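Local coordinates for 2-keto-3-deoxy-D-arabinonate dehydratase (Sulfolobus solfataricus, PDB 2Q18), which catalyses the dehydration of 2-keto-3-deoxy-D-arabinonate to 2,5-dioxopentanoate in a pentose oxidation pathway, with magnesium or calcium as cofactor, at the interface of chains A and B. Coordinates in Å, arbitrary orientation; residue numbers count along the deposited sequence, not the author numbering. Chains: chain A/B, 2-keto-3-deoxy-D-arabinonate dehydratase.

Contact 1 and contact 2 are neighbouring patches of one two-fold interface between chains A and B. The centres of their C-alpha atoms lie about 12 Å apart. They share no residue, but neighbouring stretches contribute to both. On chain B, the 3-10 helix 175-177 serves contact 2 and helix 178-182 contact 1. On chain A, helix 103-109 serves contact 2 and residues 112-115 contact 1. Contact 1 also takes A:Tyr239 of helix 233-241, A:Arg242, B:Arg134 and B:Asp136. It is polar and charged, whereas contact 2 is mainly apolar. Each has a chain-exchanged twin, and together they help hold two subunits of the homotetramer.

Contact 1: the interface of chains A and B. Residues chain A 112-113, 115, 239, 242; chain B 134, 136, 180.
A:Arg112 presents the end of its guanidinium to one carboxylate oxygen of B:Asp136, in a charged patch of the two-fold interface between subunits of the homotetramer. NH1 and NH2 of A:Arg112 both bond to OD2 of B:Asp136, with NH1 at 2.8 Å. The oxygen lies in the guanidinium plane but is met from above the carboxylate plane. The two planes stand 69° apart. A:Arg242 reaches the same oxygen on its anti side, somewhat out of the carboxylate plane, its NH1 3.0 Å from OD2 of B:Asp136. B:Arg134 comes from within chain B and grips the carboxylate side-on. Its NE takes the syn lone pair of OD1 of B:Asp136 at 2.9 Å, while its NH2 takes OD2. OD2 thus collects N-H bonds from all three arginines. The carboxylate probably offsets part of the positive charge gathered here. Exchange of B:Asp136 for an asparagine would probably leave the three arginines without their negative mate and weaken the link between the chains.

B:Gln180 runs antiparallel alongside A:Arg112. Its amide spans two groups of chain A. OE1 of B:Gln180 accepts from NH2 of A:Arg112 at 3.0 Å, with the donor above the carbonyl plane. NE2 of B:Gln180 gives a bond to the backbone O of A:Pro113 at 2.9 Å, in the plane of that carbonyl. These two bonds help fix which way round the amide sits. Its chain is extended beyond CG (chi2 -180°), which carries the amide across to A:Pro113.

A:Tyr239 backs the arginines. Its ring has CD of A:Pro113 over the centre of one face and the guanidinium of A:Arg242 toward the rim of the other. Its ring edge, at CE2, meets one face of the A:Arg112 guanidinium toward the rim. Three waters fill in between the chains. Water 1 joins OE1 of B:Gln180, NH2 of B:Arg134 and the backbone O of A:Tyr239, the last at 2.6 Å.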
ATOM      1  N   ARG A 112     -30.308 -30.097  11.234  1.00 34.47           N
ATOM      2  CA  ARG A 112     -29.456 -29.218  10.428  1.00 34.03           C
ATOM      3  C   ARG A 112     -30.270 -28.113   9.744  1.00 33.41           C
ATOM      4  O   ARG A 112     -31.133 -28.405   8.912  1.00 33.18           O
ATOM      5  CB  ARG A 112     -28.677 -30.022   9.376  1.00 32.68           C
ATOM      6  CG  ARG A 112     -27.710 -29.173   8.537  1.00 33.39           C
ATOM      7  CD  ARG A 112     -26.980 -29.992   7.475  1.00 33.47           C
ATOM      8  NE  ARG A 112     -26.188 -31.071   8.066  1.00 34.31           N
ATOM      9  CZ  ARG A 112     -24.954 -30.938   8.549  1.00 33.17           C
ATOM     10  NH1 ARG A 112     -24.335 -31.993   9.068  1.00 32.54           N
ATOM     11  NH2 ARG A 112     -24.333 -29.765   8.514  1.00 29.88           N
ATOM     12  N   PRO A 113     -29.988 -26.844  10.088  1.00 33.36           N
ATOM     13  CA  PRO A 113     -30.660 -25.714   9.445  1.00 33.14           C
ATOM     14  C   PRO A 113     -30.137 -25.468   8.030  1.00 32.92           C
ATOM     15  O   PRO A 113     -29.082 -25.992   7.657  1.00 32.96           O
ATOM     16  CB  PRO A 113     -30.299 -24.535  10.352  1.00 33.05           C
ATOM     17  CG  PRO A 113     -28.969 -24.897  10.918  1.00 33.89           C
ATOM     18  CD  PRO A 113     -29.020 -26.397  11.109  1.00 33.51           C
ATOM     19  N   ILE A 115     -28.271 -23.230   5.443  1.00 31.72           N
ATOM     20  CA  ILE A 115     -27.250 -22.179   5.396  1.00 30.66           C
ATOM     21  C   ILE A 115     -26.807 -22.043   3.944  1.00 29.79           C
ATOM     22  O   ILE A 115     -26.458 -23.039   3.308  1.00 29.57           O
ATOM     23  CB  ILE A 115     -26.011 -22.540   6.278  1.00 31.38           C
ATOM     24  CG1 ILE A 115     -26.370 -22.620   7.773  1.00 30.87           C
ATOM     25  CG2 ILE A 115     -24.835 -21.578   6.032  1.00 32.21           C
ATOM     26  CD1 ILE A 115     -26.764 -21.299   8.436  1.00 33.88           C
ATOM     27  N   TYR A 239     -23.661 -23.753  12.692  1.00 28.16           N
ATOM     28  CA  TYR A 239     -23.592 -24.479  11.424  1.00 27.95           C
ATOM     29  C   TYR A 239     -22.884 -23.696  10.312  1.00 27.15           C
ATOM     30  O   TYR A 239     -22.303 -24.297   9.405  1.00 27.37           O
ATOM     31  CB  TYR A 239     -24.984 -24.948  10.982  1.00 29.09           C
ATOM     32  CG  TYR A 239     -25.462 -26.171  11.740  1.00 29.21           C
ATOM     33  CD1 TYR A 239     -26.034 -26.053  13.009  1.00 28.44           C
ATOM     34  CD2 TYR A 239     -25.321 -27.449  11.196  1.00 31.27           C
ATOM     35  CE1 TYR A 239     -26.466 -27.182  13.712  1.00 30.71           C
ATOM     36  CE2 TYR A 239     -25.748 -28.583  11.891  1.00 30.86           C
ATOM     37  CZ  TYR A 239     -26.317 -28.441  13.145  1.00 31.11           C
ATOM     38  OH  TYR A 239     -26.735 -29.559  13.832  1.00 34.37           O
ATOM     39  N   ARG A 242     -18.935 -24.111  11.092  1.00 27.22           N
ATOM     40  CA  ARG A 242     -18.451 -25.493  11.170  1.00 28.01           C
ATOM     41  C   ARG A 242     -17.583 -25.856   9.969  1.00 27.95           C
ATOM     42  O   ARG A 242     -18.071 -25.893   8.836  1.00 28.03           O
ATOM     43  CB  ARG A 242     -19.613 -26.482  11.288  1.00 27.51           C
ATOM     44  CG  ARG A 242     -19.160 -27.936  11.403  1.00 30.02           C
ATOM     45  CD  ARG A 242     -20.331 -28.881  11.550  1.00 32.14           C
ATOM     46  NE  ARG A 242     -20.985 -28.754  12.853  1.00 32.10           N
ATOM     47  CZ  ARG A 242     -22.038 -29.474  13.230  1.00 33.23           C
ATOM     48  NH1 ARG A 242     -22.565 -30.373  12.405  1.00 30.57           N
ATOM     49  NH2 ARG A 242     -22.567 -29.292  14.432  1.00 33.65           N
TER
ATOM     50  N   ARG B 134     -15.465 -32.707   5.630  1.00 27.29           N
ATOM     51  CA  ARG B 134     -16.150 -32.099   6.769  1.00 28.11           C
ATOM     52  C   ARG B 134     -16.239 -33.092   7.931  1.00 29.69           C
ATOM     53  O   ARG B 134     -16.404 -34.295   7.715  1.00 29.45           O
ATOM     54  CB  ARG B 134     -17.563 -31.652   6.367  1.00 28.23           C
ATOM     55  CG  ARG B 134     -17.634 -30.458   5.398  1.00 27.96           C
ATOM     56  CD  ARG B 134     -19.095 -30.104   5.063  1.00 28.06           C
ATOM     57  NE  ARG B 134     -19.849 -29.859   6.289  1.00 25.22           N
ATOM     58  CZ  ARG B 134     -20.234 -28.667   6.726  1.00 29.11           C
ATOM     59  NH1 ARG B 134     -19.994 -27.566   6.014  1.00 27.06           N
ATOM     60  NH2 ARG B 134     -20.890 -28.581   7.875  1.00 27.02           N
ATOM     61  N   ASP B 136     -18.617 -33.535   9.835  1.00 33.14           N
ATOM     62  CA  ASP B 136     -19.978 -34.064   9.922  1.00 32.57           C
ATOM     63  C   ASP B 136     -20.450 -34.747   8.641  1.00 32.34           C
ATOM     64  O   ASP B 136     -21.646 -34.973   8.456  1.00 33.53           O
ATOM     65  CB  ASP B 136     -20.961 -32.961  10.349  1.00 32.90           C
ATOM     66  CG  ASP B 136     -21.020 -31.792   9.362  1.00 33.58           C
ATOM     67  OD1 ASP B 136     -20.242 -31.762   8.379  1.00 30.96           O
ATOM     68  OD2 ASP B 136     -21.863 -30.895   9.578  1.00 34.51           O
ATOM     69  N   GLN B 180     -23.693 -26.058   2.159  1.00 28.45           N
ATOM     70  CA  GLN B 180     -22.927 -26.677   3.239  1.00 29.01           C
ATOM     71  C   GLN B 180     -22.084 -27.852   2.739  1.00 28.46           C
ATOM     72  O   GLN B 180     -20.978 -28.080   3.229  1.00 28.18           O
ATOM     73  CB  GLN B 180     -23.852 -27.153   4.362  1.00 29.00           C
ATOM     74  CG  GLN B 180     -24.432 -26.045   5.214  1.00 28.74           C
ATOM     75  CD  GLN B 180     -25.338 -26.574   6.307  1.00 30.57           C
ATOM     76  OE1 GLN B 180     -24.868 -27.064   7.339  1.00 32.01           O
ATOM     77  NE2 GLN B 180     -26.647 -26.471   6.093  1.00 30.48           N
TER
HETATM   78  O   HOH W   1     -22.622 -26.836   8.723  1.00 25.54           O
HETATM   79  O   HOH W   2     -27.513 -25.314   3.539  1.00 27.62           O
HETATM   80  O   HOH W   3     -20.263 -24.899   7.358  1.00 31.09           O

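Contact 2: the interface of chains A and B. Residues chain A 81, 98, 103, 106-107; chain B 174, 176-177.
A:Ile103 and A:Val107 lie one turn apart on helix 103-109 of chain A, facing B:Asn174 and the 3-10 helix 175-177 of chain B. B:Asn174 has an extended backbone (phi -170°, psi 129°) just before that short helix.

Its side chain works in both directions. ND2 of B:Asn174 gives a hydrogen bond to the backbone O of A:Ile103 at 3.0 Å. The bond is nearly straight, and the acceptor lies in the amide plane. OD1 of B:Asn174 turns back to its own chain and accepts from the backbone N of B:Leu176, also at 3.0 Å. The amide is therefore tied at both ends, which limits its rotation. With CG opposite the backbone N (chi1 -160°), the amide extends toward the chain A helix. The helix walls it in: CB of A:Ile103 lies 3.5 Å from OD1 of B:Asn174, and CB of A:Lys106 lies 3.5 Å from its ND2. CG2 of A:Val107 packs at 3.7 Å from CG of B:Asn174. The side chains of A:Ile103 and A:Val107 lie roughly perpendicular to that of B:Asn174.

B:Leu176 supplies the apolar half. Its CD1 branch meets CG2 of A:Val107 at 3.7 Å. The same methyl touches CD1 of A:Ile81 at 3.8 Å. CD1 of A:Ile103 approaches CG and CD2 of B:Leu176, so both branches of the leucine are used. B:Tyr177 adds looser contact, with its hydroxyl and ring edge near A:Val107.

The patch joins helix 103-109 of chain A to the 3-10 helix of chain B and the residue before it, through the asparagine amide and a small apolar cluster. A:Ile81 also takes part in substrate binding. Its contact with B:Leu176 suggests that the subunit boundary runs near the substrate site of chain A, and the partner subunit may help support that pocket while stabilising the homotetramer.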
ATOM      1  N   ILE A  81     -36.030 -20.661   6.538  1.00 38.94           N
ATOM      2  CA  ILE A  81     -36.945 -21.576   7.235  1.00 38.68           C
ATOM      3  C   ILE A  81     -36.631 -21.592   8.734  1.00 38.49           C
ATOM      4  O   ILE A  81     -36.520 -22.651   9.356  1.00 38.55           O
ATOM      5  CB  ILE A  81     -36.917 -23.009   6.623  1.00 38.71           C
ATOM      6  CG1 ILE A  81     -36.739 -22.945   5.102  1.00 38.77           C
ATOM      7  CG2 ILE A  81     -38.200 -23.774   6.979  1.00 39.98           C
ATOM      8  CD1 ILE A  81     -36.081 -24.172   4.496  1.00 42.55           C
ATOM      9  N   ILE A  98     -39.255 -34.977  -0.763  1.00 51.30           N
ATOM     10  CA  ILE A  98     -38.524 -36.199  -0.463  1.00 51.86           C
ATOM     11  C   ILE A  98     -39.456 -37.127   0.310  1.00 52.26           C
ATOM     12  O   ILE A  98     -39.894 -36.796   1.418  1.00 51.96           O
ATOM     13  CB  ILE A  98     -37.246 -35.907   0.366  1.00 51.73           C
ATOM     14  CG1 ILE A  98     -36.305 -34.976  -0.409  1.00 50.89           C
ATOM     15  CG2 ILE A  98     -36.537 -37.208   0.751  1.00 51.04           C
ATOM     16  CD1 ILE A  98     -35.255 -34.292   0.447  1.00 50.19           C
ATOM     17  N   ILE A 103     -39.144 -30.373   0.750  1.00 43.81           N
ATOM     18  CA  ILE A 103     -37.789 -30.053   1.210  1.00 42.09           C
ATOM     19  C   ILE A 103     -37.769 -28.988   2.312  1.00 41.29           C
ATOM     20  O   ILE A 103     -36.944 -29.052   3.222  1.00 40.92           O
ATOM     21  CB  ILE A 103     -36.861 -29.649   0.033  1.00 42.02           C
ATOM     22  CG1 ILE A 103     -37.463 -28.490  -0.775  1.00 41.92           C
ATOM     23  CG2 ILE A 103     -36.586 -30.860  -0.859  1.00 40.77           C
ATOM     24  CD1 ILE A 103     -36.513 -27.860  -1.783  1.00 41.86           C
ATOM     25  N   LYS A 106     -38.982 -30.537   5.532  1.00 42.90           N
ATOM     26  CA  LYS A 106     -37.863 -31.366   5.986  1.00 43.62           C
ATOM     27  C   LYS A 106     -36.827 -30.593   6.806  1.00 43.00           C
ATOM     28  O   LYS A 106     -36.516 -30.991   7.928  1.00 42.80           O
ATOM     29  CB  LYS A 106     -37.189 -32.067   4.808  1.00 44.11           C
ATOM     30  CG  LYS A 106     -37.763 -33.431   4.500  1.00 48.08           C
ATOM     31  CD  LYS A 106     -36.681 -34.356   3.976  1.00 54.66           C
ATOM     32  CE  LYS A 106     -36.992 -35.804   4.315  1.00 59.20           C
ATOM     33  NZ  LYS A 106     -35.800 -36.675   4.113  1.00 62.26           N
ATOM     34  N   VAL A 107     -36.311 -29.493   6.251  1.00 42.63           N
ATOM     35  CA  VAL A 107     -35.327 -28.653   6.949  1.00 42.29           C
ATOM     36  C   VAL A 107     -35.906 -28.081   8.242  1.00 42.54           C
ATOM     37  O   VAL A 107     -35.215 -28.003   9.261  1.00 41.93           O
ATOM     38  CB  VAL A 107     -34.788 -27.496   6.056  1.00 42.12           C
ATOM     39  CG1 VAL A 107     -33.805 -26.626   6.828  1.00 42.76           C
ATOM     40  CG2 VAL A 107     -34.109 -28.042   4.819  1.00 42.13           C
TER
ATOM     41  N   ASN B 174     -30.870 -33.365   1.669  1.00 35.64           N
ATOM     42  CA  ASN B 174     -31.737 -32.258   1.251  1.00 35.08           C
ATOM     43  C   ASN B 174     -30.964 -31.366   0.283  1.00 34.64           C
ATOM     44  O   ASN B 174     -29.839 -30.970   0.587  1.00 34.92           O
ATOM     45  CB  ASN B 174     -32.192 -31.441   2.468  1.00 34.46           C
ATOM     46  CG  ASN B 174     -33.434 -30.606   2.198  1.00 35.70           C
ATOM     47  OD1 ASN B 174     -33.518 -29.895   1.198  1.00 34.41           O
ATOM     48  ND2 ASN B 174     -34.404 -30.680   3.106  1.00 34.58           N
ATOM     49  N   LEU B 176     -31.333 -28.393  -0.200  1.00 32.46           N
ATOM     50  CA  LEU B 176     -31.125 -27.125   0.491  1.00 32.42           C
ATOM     51  C   LEU B 176     -29.844 -27.114   1.330  1.00 32.17           C
ATOM     52  O   LEU B 176     -29.436 -26.061   1.833  1.00 31.82           O
ATOM     53  CB  LEU B 176     -32.341 -26.772   1.358  1.00 32.33           C
ATOM     54  CG  LEU B 176     -33.677 -26.536   0.629  1.00 34.04           C
ATOM     55  CD1 LEU B 176     -34.778 -26.229   1.629  1.00 33.07           C
ATOM     56  CD2 LEU B 176     -33.570 -25.418  -0.414  1.00 32.27           C
ATOM     57  N   TYR B 177     -29.221 -28.284   1.485  1.00 31.71           N
ATOM     58  CA  TYR B 177     -27.937 -28.398   2.184  1.00 30.65           C
ATOM     59  C   TYR B 177     -26.742 -28.328   1.228  1.00 30.95           C
ATOM     60  O   TYR B 177     -25.590 -28.436   1.660  1.00 30.80           O
ATOM     61  CB  TYR B 177     -27.860 -29.698   2.995  1.00 30.81           C
ATOM     62  CG  TYR B 177     -28.855 -29.830   4.132  1.00 30.47           C
ATOM     63  CD1 TYR B 177     -29.276 -28.718   4.861  1.00 29.17           C
ATOM     64  CD2 TYR B 177     -29.344 -31.084   4.503  1.00 30.55           C
ATOM     65  CE1 TYR B 177     -30.184 -28.845   5.911  1.00 30.95           C
ATOM     66  CE2 TYR B 177     -30.252 -31.225   5.554  1.00 31.22           C
ATOM     67  CZ  TYR B 177     -30.666 -30.103   6.253  1.00 31.59           C
ATOM     68  OH  TYR B 177     -31.559 -30.240   7.292  1.00 31.71           O
TER